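Local coordinates for conserved hypothetical protein (Sulfolobus solfataricus, PDB 2FNA) that binds ADP, is assigned to the archaeal AAA+ ATPases, and so probably hydrolyses ATP, though its cellular role is unknown, at residues E237-G240 against W245-Y248; K207-S210 against E216-R219; F229-V234 against K257-A262. All coordinates share one frame; numbering follows the deposited sequence.

Contact 1: E237-G240 against W245-Y248; sequences EKIG and WLTY. With ADP (adenosine-5'-diphosphate), chain D.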
loop_
_atom_site.group_PDB
_atom_site.type_symbol
_atom_site.label_atom_id
_atom_site.label_comp_id
_atom_site.label_asym_id
_atom_site.label_seq_id
_atom_site.Cartn_x
_atom_site.Cartn_y
_atom_site.Cartn_z
ATOM N N GLU A 237 -22.580 8.983 4.829
ATOM C CA GLU A 237 -22.752 8.770 6.266
ATOM C C GLU A 237 -22.504 7.315 6.641
ATOM O O GLU A 237 -21.904 7.054 7.668
ATOM C CB GLU A 237 -24.141 9.222 6.743
ATOM C CG GLU A 237 -24.281 10.760 6.863
ATOM C CD GLU A 237 -25.716 11.321 6.646
ATOM O OE1 GLU A 237 -26.697 10.551 6.423
ATOM O OE2 GLU A 237 -25.847 12.576 6.701
ATOM N N LYS A 238 -22.929 6.380 5.789
ATOM C CA LYS A 238 -22.874 4.944 6.102
ATOM C C LYS A 238 -21.544 4.273 5.719
ATOM O O LYS A 238 -21.055 3.391 6.426
ATOM C CB LYS A 238 -24.028 4.214 5.402
ATOM C CG LYS A 238 -25.381 4.290 6.114
ATOM C CD LYS A 238 -25.511 3.217 7.202
ATOM C CE LYS A 238 -26.928 2.669 7.306
ATOM N NZ LYS A 238 -27.962 3.742 7.409
ATOM N N ILE A 239 -20.981 4.674 4.581
ATOM C CA ILE A 239 -19.808 4.016 4.005
ATOM C C ILE A 239 -18.525 4.769 4.354
ATOM O O ILE A 239 -17.467 4.158 4.535
ATOM C CB ILE A 239 -19.924 3.924 2.439
ATOM C CG1 ILE A 239 -21.156 3.098 2.028
ATOM C CG2 ILE A 239 -18.625 3.366 1.810
ATOM C CD1 ILE A 239 -21.199 1.753 2.661
ATOM N N GLY A 240 -18.615 6.097 4.382
ATOM C CA GLY A 240 -17.469 6.959 4.655
ATOM C C GLY A 240 -16.708 7.288 3.384
ATOM O O GLY A 240 -17.214 7.090 2.272
ATOM N N TRP A 245 -14.183 1.585 -0.887
ATOM C CA TRP A 245 -15.500 1.145 -0.435
ATOM C C TRP A 245 -16.616 1.846 -1.242
ATOM O O TRP A 245 -17.658 1.246 -1.554
ATOM C CB TRP A 245 -15.726 1.443 1.033
ATOM C CG TRP A 245 -14.781 0.844 2.019
ATOM C CD1 TRP A 245 -14.317 1.466 3.101
ATOM C CD2 TRP A 245 -14.241 -0.495 2.056
ATOM N NE1 TRP A 245 -13.517 0.639 3.819
ATOM C CE2 TRP A 245 -13.448 -0.576 3.204
ATOM C CE3 TRP A 245 -14.356 -1.626 1.241
ATOM C CZ2 TRP A 245 -12.762 -1.729 3.568
ATOM C CZ3 TRP A 245 -13.663 -2.780 1.602
ATOM C CH2 TRP A 245 -12.885 -2.824 2.750
ATOM N N LEU A 246 -16.400 3.113 -1.567
ATOM C CA LEU A 246 -17.362 3.877 -2.366
ATOM C C LEU A 246 -17.480 3.305 -3.780
ATOM O O LEU A 246 -18.569 3.282 -4.371
ATOM C CB LEU A 246 -16.919 5.346 -2.435
ATOM C CG LEU A 246 -17.141 6.098 -1.107
ATOM C CD1 LEU A 246 -16.541 7.440 -1.182
ATOM C CD2 LEU A 246 -18.619 6.220 -0.771
ATOM N N THR A 247 -16.341 2.866 -4.314
ATOM C CA THR A 247 -16.268 2.192 -5.613
ATOM C C THR A 247 -17.087 0.897 -5.653
ATOM O O THR A 247 -17.822 0.678 -6.599
ATOM C CB THR A 247 -14.796 1.858 -5.963
ATOM O OG1 THR A 247 -14.019 3.051 -5.974
ATOM C CG2 THR A 247 -14.631 1.176 -7.353
ATOM N N TYR A 248 -16.889 0.027 -4.661
ATOM C CA TYR A 248 -17.639 -1.210 -4.536
ATOM C C TYR A 248 -19.144 -0.919 -4.436
ATOM O O TYR A 248 -19.895 -1.468 -5.173
ATOM C CB TYR A 248 -17.185 -1.963 -3.285
ATOM C CG TYR A 248 -17.691 -3.385 -3.194
ATOM C CD1 TYR A 248 -17.000 -4.418 -3.818
ATOM C CD2 TYR A 248 -18.840 -3.704 -2.472
ATOM C CE1 TYR A 248 -17.454 -5.744 -3.737
ATOM C CE2 TYR A 248 -19.291 -5.020 -2.397
ATOM C CZ TYR A 248 -18.595 -6.035 -3.028
ATOM O OH TYR A 248 -19.042 -7.387 -2.977
HETATM P PB ADP D . -4.626 1.087 -2.662
HETATM O O1B ADP D . -4.367 2.439 -2.079
HETATM O O2B ADP D . -5.145 0.108 -1.614
HETATM O O3B ADP D . -3.572 0.527 -3.559
HETATM P PA ADP D . -6.314 0.808 -5.070
HETATM O O1A ADP D . -5.608 1.498 -6.193
HETATM O O2A ADP D . -6.108 -0.649 -5.098
HETATM O O3A ADP D . -5.985 1.370 -3.579
HETATM O "O5'" ADP D . -7.827 1.288 -5.132
HETATM C "C5'" ADP D . -8.860 0.692 -4.330
HETATM C "C4'" ADP D . -10.160 0.621 -5.129
HETATM O "O4'" ADP D . -10.765 1.894 -5.257
HETATM C "C3'" ADP D . -10.004 0.129 -6.534
HETATM O "O3'" ADP D . -11.252 -0.492 -6.907
HETATM C "C2'" ADP D . -9.849 1.390 -7.356
HETATM O "O2'" ADP D . -10.279 1.228 -8.699
HETATM C "C1'" ADP D . -10.774 2.310 -6.610
HETATM N N9 ADP D . -10.390 3.718 -6.595
HETATM C C8 ADP D . -9.634 4.319 -5.651
HETATM N N7 ADP D . -9.535 5.624 -5.900
HETATM C C5 ADP D . -10.221 5.870 -7.042
HETATM C C6 ADP D . -10.537 7.046 -7.881
HETATM N N6 ADP D . -10.054 8.264 -7.558
HETATM N N1 ADP D . -11.325 6.873 -8.980
HETATM C C2 ADP D . -11.829 5.670 -9.316
HETATM N N3 ADP D . -11.591 4.560 -8.597
HETATM C C4 ADP D . -10.817 4.613 -7.477
#

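Contact 2: K207-S210 against E216-R219; sequences KPFS and EFLR. With ADP (adenosine-5'-diphosphate), chain D.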
loop_
_atom_site.group_PDB
_atom_site.type_symbol
_atom_site.label_atom_id
_atom_site.label_comp_id
_atom_site.label_asym_id
_atom_site.label_seq_id
_atom_site.Cartn_x
_atom_site.Cartn_y
_atom_site.Cartn_z
ATOM N N LYS A 207 -5.530 10.764 0.546
ATOM C CA LYS A 207 -6.381 10.809 1.727
ATOM C C LYS A 207 -7.733 10.268 1.310
ATOM O O LYS A 207 -8.055 10.270 0.130
ATOM C CB LYS A 207 -6.436 12.248 2.318
ATOM C CG LYS A 207 -5.119 12.599 3.066
ATOM C CD LYS A 207 -5.138 13.949 3.676
ATOM C CE LYS A 207 -3.755 14.337 4.233
ATOM N NZ LYS A 207 -3.229 13.351 5.267
ATOM N N PRO A 208 -8.512 9.757 2.270
ATOM C CA PRO A 208 -9.906 9.466 2.017
ATOM C C PRO A 208 -10.584 10.663 1.390
ATOM O O PRO A 208 -10.194 11.820 1.663
ATOM C CB PRO A 208 -10.474 9.282 3.429
ATOM C CG PRO A 208 -9.338 8.769 4.201
ATOM C CD PRO A 208 -8.143 9.486 3.664
ATOM N N PHE A 209 -11.623 10.422 0.610
ATOM C CA PHE A 209 -12.473 11.523 0.175
ATOM C C PHE A 209 -13.133 12.254 1.344
ATOM O O PHE A 209 -13.610 11.631 2.309
ATOM C CB PHE A 209 -13.555 11.022 -0.781
ATOM C CG PHE A 209 -13.028 10.438 -2.083
ATOM C CD1 PHE A 209 -11.955 10.987 -2.737
ATOM C CD2 PHE A 209 -13.679 9.379 -2.684
ATOM C CE1 PHE A 209 -11.496 10.438 -3.943
ATOM C CE2 PHE A 209 -13.241 8.846 -3.904
ATOM C CZ PHE A 209 -12.161 9.394 -4.536
ATOM N N SER A 210 -13.151 13.593 1.259
ATOM C CA SER A 210 -14.032 14.389 2.080
ATOM C C SER A 210 -15.485 14.121 1.652
ATOM O O SER A 210 -15.750 13.406 0.668
ATOM C CB SER A 210 -13.721 15.861 1.866
ATOM O OG SER A 210 -14.173 16.227 0.571
ATOM N N GLU A 216 -19.151 13.919 -5.047
ATOM C CA GLU A 216 -18.802 14.189 -6.431
ATOM C C GLU A 216 -18.323 12.931 -7.174
ATOM O O GLU A 216 -18.566 12.801 -8.357
ATOM C CB GLU A 216 -17.771 15.315 -6.505
ATOM C CG GLU A 216 -17.446 15.789 -7.923
ATOM C CD GLU A 216 -18.689 16.125 -8.776
ATOM O OE1 GLU A 216 -19.690 16.681 -8.248
ATOM O OE2 GLU A 216 -18.645 15.823 -9.990
ATOM N N PHE A 217 -17.654 12.011 -6.478
ATOM C CA PHE A 217 -17.178 10.742 -7.068
ATOM C C PHE A 217 -18.354 9.875 -7.516
ATOM O O PHE A 217 -18.396 9.349 -8.635
ATOM C CB PHE A 217 -16.323 9.996 -6.020
ATOM C CG PHE A 217 -15.960 8.592 -6.395
ATOM C CD1 PHE A 217 -15.075 8.359 -7.431
ATOM C CD2 PHE A 217 -16.489 7.503 -5.708
ATOM C CE1 PHE A 217 -14.718 7.089 -7.797
ATOM C CE2 PHE A 217 -16.135 6.225 -6.058
ATOM C CZ PHE A 217 -15.243 5.998 -7.124
ATOM N N LEU A 218 -19.319 9.729 -6.624
ATOM C CA LEU A 218 -20.511 8.924 -6.899
ATOM C C LEU A 218 -21.337 9.554 -8.003
ATOM O O LEU A 218 -21.760 8.862 -8.924
ATOM C CB LEU A 218 -21.371 8.851 -5.658
ATOM C CG LEU A 218 -20.766 8.009 -4.552
ATOM C CD1 LEU A 218 -21.690 8.069 -3.415
ATOM C CD2 LEU A 218 -20.574 6.562 -5.019
ATOM N N ARG A 219 -21.566 10.866 -7.863
ATOM C CA ARG A 219 -22.284 11.662 -8.868
ATOM C C ARG A 219 -21.689 11.426 -10.240
ATOM O O ARG A 219 -22.391 11.162 -11.198
ATOM C CB ARG A 219 -22.209 13.171 -8.559
ATOM C CG ARG A 219 -23.245 13.985 -9.317
ATOM C CD ARG A 219 -22.884 15.485 -9.520
ATOM N NE ARG A 219 -21.747 15.868 -10.388
ATOM C CZ ARG A 219 -21.252 15.212 -11.444
ATOM N NH1 ARG A 219 -21.733 14.054 -11.853
ATOM N NH2 ARG A 219 -20.226 15.725 -12.114
HETATM P PB ADP D . -4.626 1.087 -2.662
HETATM O O1B ADP D . -4.367 2.439 -2.079
HETATM O O2B ADP D . -5.145 0.108 -1.614
HETATM O O3B ADP D . -3.572 0.527 -3.559
HETATM P PA ADP D . -6.314 0.808 -5.070
HETATM O O1A ADP D . -5.608 1.498 -6.193
HETATM O O2A ADP D . -6.108 -0.649 -5.098
HETATM O O3A ADP D . -5.985 1.370 -3.579
HETATM O "O5'" ADP D . -7.827 1.288 -5.132
HETATM C "C5'" ADP D . -8.860 0.692 -4.330
HETATM C "C4'" ADP D . -10.160 0.621 -5.129
HETATM O "O4'" ADP D . -10.765 1.894 -5.257
HETATM C "C3'" ADP D . -10.004 0.129 -6.534
HETATM O "O3'" ADP D . -11.252 -0.492 -6.907
HETATM C "C2'" ADP D . -9.849 1.390 -7.356
HETATM O "O2'" ADP D . -10.279 1.228 -8.699
HETATM C "C1'" ADP D . -10.774 2.310 -6.610
HETATM N N9 ADP D . -10.390 3.718 -6.595
HETATM C C8 ADP D . -9.634 4.319 -5.651
HETATM N N7 ADP D . -9.535 5.624 -5.900
HETATM C C5 ADP D . -10.221 5.870 -7.042
HETATM C C6 ADP D . -10.537 7.046 -7.881
HETATM N N6 ADP D . -10.054 8.264 -7.558
HETATM N N1 ADP D . -11.325 6.873 -8.980
HETATM C C2 ADP D . -11.829 5.670 -9.316
HETATM N N3 ADP D . -11.591 4.560 -8.597
HETATM C C4 ADP D . -10.817 4.613 -7.477
#

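Contact 3: F229-V234 against K257-A262; sequences FKDYEV and KNLDFA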
loop_
_atom_site.group_PDB
_atom_site.type_symbol
_atom_site.label_atom_id
_atom_site.label_comp_id
_atom_site.label_asym_id
_atom_site.label_seq_id
_atom_site.Cartn_x
_atom_site.Cartn_y
_atom_site.Cartn_z
ATOM N N PHE A 229 -29.620 9.187 -9.382
ATOM C CA PHE A 229 -29.319 8.878 -8.001
ATOM C C PHE A 229 -29.587 10.119 -7.159
ATOM O O PHE A 229 -29.328 11.214 -7.601
ATOM C CB PHE A 229 -27.865 8.414 -7.858
ATOM C CG PHE A 229 -27.591 7.688 -6.566
ATOM C CD1 PHE A 229 -27.829 6.320 -6.460
ATOM C CD2 PHE A 229 -27.106 8.362 -5.455
ATOM C CE1 PHE A 229 -27.579 5.647 -5.271
ATOM C CE2 PHE A 229 -26.841 7.685 -4.275
ATOM C CZ PHE A 229 -27.092 6.328 -4.184
ATOM N N LYS A 230 -30.136 9.933 -5.964
ATOM C CA LYS A 230 -30.499 11.051 -5.075
ATOM C C LYS A 230 -29.816 11.029 -3.692
ATOM O O LYS A 230 -29.441 12.090 -3.147
ATOM C CB LYS A 230 -32.028 11.101 -4.918
ATOM C CG LYS A 230 -32.755 11.774 -6.087
ATOM N N ASP A 231 -29.598 9.826 -3.166
ATOM C CA ASP A 231 -29.209 9.619 -1.765
ATOM C C ASP A 231 -27.699 9.681 -1.456
ATOM O O ASP A 231 -27.178 8.837 -0.734
ATOM C CB ASP A 231 -29.732 8.246 -1.337
ATOM C CG ASP A 231 -31.219 8.169 -1.370
ATOM O OD1 ASP A 231 -31.851 8.823 -0.515
ATOM O OD2 ASP A 231 -31.741 7.450 -2.248
ATOM N N TYR A 232 -26.999 10.674 -1.982
ATOM C CA TYR A 232 -25.565 10.742 -1.801
ATOM C C TYR A 232 -25.153 10.890 -0.330
ATOM O O TYR A 232 -24.142 10.345 0.075
ATOM C CB TYR A 232 -24.981 11.884 -2.612
ATOM C CG TYR A 232 -25.145 11.736 -4.098
ATOM C CD1 TYR A 232 -24.304 10.896 -4.836
ATOM C CD2 TYR A 232 -26.120 12.452 -4.780
ATOM C CE1 TYR A 232 -24.464 10.751 -6.217
ATOM C CE2 TYR A 232 -26.264 12.343 -6.156
ATOM C CZ TYR A 232 -25.433 11.504 -6.872
ATOM O OH TYR A 232 -25.602 11.407 -8.232
ATOM N N GLU A 233 -25.935 11.623 0.463
ATOM C CA GLU A 233 -25.538 11.933 1.840
ATOM C C GLU A 233 -25.597 10.714 2.729
ATOM O O GLU A 233 -24.712 10.514 3.560
ATOM C CB GLU A 233 -26.436 13.016 2.447
ATOM C CG GLU A 233 -26.357 14.347 1.767
ATOM C CD GLU A 233 -25.055 15.033 2.023
ATOM O OE1 GLU A 233 -24.503 14.897 3.140
ATOM O OE2 GLU A 233 -24.582 15.714 1.095
ATOM N N VAL A 234 -26.629 9.898 2.571
ATOM C CA VAL A 234 -26.720 8.686 3.357
ATOM C C VAL A 234 -25.599 7.713 2.988
ATOM O O VAL A 234 -25.111 6.985 3.848
ATOM C CB VAL A 234 -28.105 7.983 3.272
ATOM C CG1 VAL A 234 -28.388 7.458 1.899
ATOM C CG2 VAL A 234 -28.181 6.841 4.293
ATOM N N LYS A 257 -29.484 -1.747 -8.144
ATOM C CA LYS A 257 -30.398 -0.587 -8.008
ATOM C C LYS A 257 -31.273 -0.588 -6.751
ATOM O O LYS A 257 -32.341 0.017 -6.742
ATOM C CB LYS A 257 -31.307 -0.444 -9.228
ATOM C CG LYS A 257 -30.589 -0.467 -10.566
ATOM C CD LYS A 257 -30.053 0.873 -10.943
ATOM C CE LYS A 257 -29.464 0.833 -12.344
ATOM N NZ LYS A 257 -30.474 0.545 -13.402
ATOM N N ASN A 258 -30.833 -1.266 -5.701
ATOM C CA ASN A 258 -31.498 -1.218 -4.413
ATOM C C ASN A 258 -30.515 -0.605 -3.444
ATOM O O ASN A 258 -29.449 -1.147 -3.204
ATOM C CB ASN A 258 -31.925 -2.610 -3.946
ATOM C CG ASN A 258 -32.797 -2.569 -2.707
ATOM O OD1 ASN A 258 -32.363 -2.176 -1.632
ATOM N ND2 ASN A 258 -34.035 -2.967 -2.858
ATOM N N LEU A 259 -30.878 0.539 -2.895
ATOM C CA LEU A 259 -29.983 1.282 -2.044
ATOM C C LEU A 259 -29.581 0.508 -0.802
ATOM O O LEU A 259 -28.408 0.483 -0.466
ATOM C CB LEU A 259 -30.613 2.611 -1.654
ATOM C CG LEU A 259 -29.748 3.424 -0.709
ATOM C CD1 LEU A 259 -28.533 3.932 -1.443
ATOM C CD2 LEU A 259 -30.557 4.583 -0.116
ATOM N N ASP A 260 -30.530 -0.118 -0.116
ATOM C CA ASP A 260 -30.227 -0.778 1.153
ATOM C C ASP A 260 -29.427 -2.029 0.936
ATOM O O ASP A 260 -28.566 -2.375 1.750
ATOM C CB ASP A 260 -31.494 -1.188 1.904
ATOM C CG ASP A 260 -32.295 -0.011 2.417
ATOM O OD1 ASP A 260 -31.788 1.138 2.405
ATOM O OD2 ASP A 260 -33.448 -0.255 2.843
ATOM N N PHE A 261 -29.764 -2.756 -0.128
ATOM C CA PHE A 261 -28.986 -3.918 -0.515
ATOM C C PHE A 261 -27.543 -3.533 -0.836
ATOM O O PHE A 261 -26.631 -4.170 -0.327
ATOM C CB PHE A 261 -29.646 -4.648 -1.688
ATOM C CG PHE A 261 -28.864 -5.834 -2.197
ATOM C CD1 PHE A 261 -29.059 -7.089 -1.652
ATOM C CD2 PHE A 261 -27.950 -5.689 -3.248
ATOM C CE1 PHE A 261 -28.357 -8.178 -2.124
ATOM C CE2 PHE A 261 -27.254 -6.780 -3.735
ATOM C CZ PHE A 261 -27.455 -8.028 -3.163
ATOM N N ALA A 262 -27.332 -2.507 -1.655
ATOM C CA ALA A 262 -25.969 -2.077 -2.032
ATOM C C ALA A 262 -25.128 -1.593 -0.849
ATOM O O ALA A 262 -23.929 -1.870 -0.784
ATOM C CB ALA A 262 -26.002 -1.024 -3.122
#

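Contact 1: E237-G240 against W245-Y248
Ile-239, in the last turn of one helix, and Trp-245, near the start of the next, bring their CA atoms to within 6.8 Å, because the backbone leaves helical geometry at Gly-240 and turns round between them. Gly-240 has a phi of 88°; a side chain at these backbone angles would press on the carbonyl of Ile-239, which explains the residue type. The CG2 methyl branch of Ile-239 carries the contact. It lies opposite the backbone N across the CA–CB bond, with CG1 beside that N, a rotation that points it at the second helix, where it meets Trp-245 CB at 3.6 Å and Leu-246 CD2 at 3.8 Å. The Ile-239 and Leu-246 side chains run past each other in opposite directions, an apolar fit that suits two branched residues. Trp-245 offers its CB alone to Ile-239 CG2; the indole leads off elsewhere, and its NE1 is hydrogen-bonded to Glu-349. Leu-246 sets its whole fork, CG, CD1 and CD2 alike, 3.5 Å from Gly-240 O, a buried carbonyl oxygen that finds no hydrogen-bond partner in the model. One residue on, Thr-247 faces the nucleotide, its OG1 3.4 Å from C1' of the ADP ribose, while that OG1 is hydrogen-bonded to Pro-243 O. The corner joins helix 232-239 to helix 243-256, with Ile-239 and Trp-245 also packing on helix 259-282 and Leu-246 on helix 211-225.

Contact 2: K207-S210 against E216-R219
Phe-209 and Phe-217 meet on one side of the adenine of ADP, and the tight part of the contact is this pair of buried rings. Phe-209 brings a single corner, CE2, over one face of the Phe-217 ring, 3.7 Å above its plane and offset toward the rim by CG. The planes are inclined at 41° with centroids 5.3 Å apart, an oblique packing that is neither a stack nor a T. Phe-217 reaches this place because its CG lies opposite the backbone N (chi1 170°), which sends the ring off the helix toward the nucleotide. Both rings turn an edge to the same face of the base: Phe-217 CE1 lies over it, 3.6 Å from ADP C2, and Phe-209 CZ lies 3.9 Å from the N6 amino group, which is close to the plane of the Phe-209 ring. An alanine in place of Phe-217 is likely to open a gap beside adenine C2 and leave Phe-209 CE2 without the face on which it rests.

The outer side of the helix is looser and polar. In one of two modelled conformers Arg-219 NH2 reaches Glu-216 OE2, a salt bridge that is therefore doubtful; both residues are partly exposed and neither touches 207-210. Ser-210, a small hydroxyl residue well suited to an N-cap, caps the start of helix 211-225. Phenylalanine suits the two inner positions: their rims give one face of the adenine an apolar edge-on contact. The chemistry therefore implies that these two contribute shape and van der Waals contact to adenine binding, and no hydrogen bonds.

Contact 3: F229-V234 against K257-A262
Two helix starts lie side by side here, those of helix 232-239 and helix 259-282, and Leu-259, in the first turn of the latter, bridges them. Its CG stands opposite the backbone N (chi1 178°), which carries the side chain away from its own helix to 229-234, and its two methyl groups divide the work. CD1 meets the Phe-229 ring at CZ, 3.9 Å away, the two side chains crossing at about a right angle. CD2 goes to the helix start instead, where it lies 3.8 Å from Asp-231 OD2 and 4.1 Å from Val-234 CG1; Val-234 and Leu-259 reach toward each other, tip to tip. A forked leucine suits this place, since one branch can fill against the aromatic ring while the other packs against Asp-231 and the valine.

Asp-231 holds the N-cap position of its helix and the centre of an inverse gamma turn, but its side chain makes no capping bond; instead its CB and carboxylate lie along the leucine methyl at the exposed rim. Asn-258, by contrast, is a working N-cap. Its OD1 accepts from Phe-261 N at 3.1 Å, an almost straight bond of 172° whose donor is tilted from the carbonyl plane, and more weakly from Asp-260 N. Asparagine has the short side chain and acceptor oxygen that this job needs.

Phe-229 lays CD2 3.6 Å above the centre of the Tyr-232 ring, stacks with Phe-222 and meets Tyr-253 edge-to-face. The contact is therefore a surface seam between helices 232-239 and 259-282, backed by helix 211-225 behind Tyr-232 and by helix 243-256 against Phe-229 and Ala-262.

The three contacts lie in consecutive helices, 211-225, 232-239, 243-256 and 259-282, which follow strand 202-206 at the edge of the parallel sheet. Contact 2 closes before the others open, and contact 1 is nested inside the loop that contact 3 closes; both of these use helix 232-239. Centres of contacts 1 and 2 are about 9 Å apart, 1 and 3 about 10 Å, and 2 and 3 about 15 Å. Contacts 1 and 2 touch through Leu-246 and Thr-247 against the phenylalanines, and contacts 2 and 3 through Leu-218 and Arg-219 N against Tyr-232. These helices probably form the small helical lid usual in AAA+ ATPases, with contacts 1 and 2 on its nucleotide side and contact 3 at the surface.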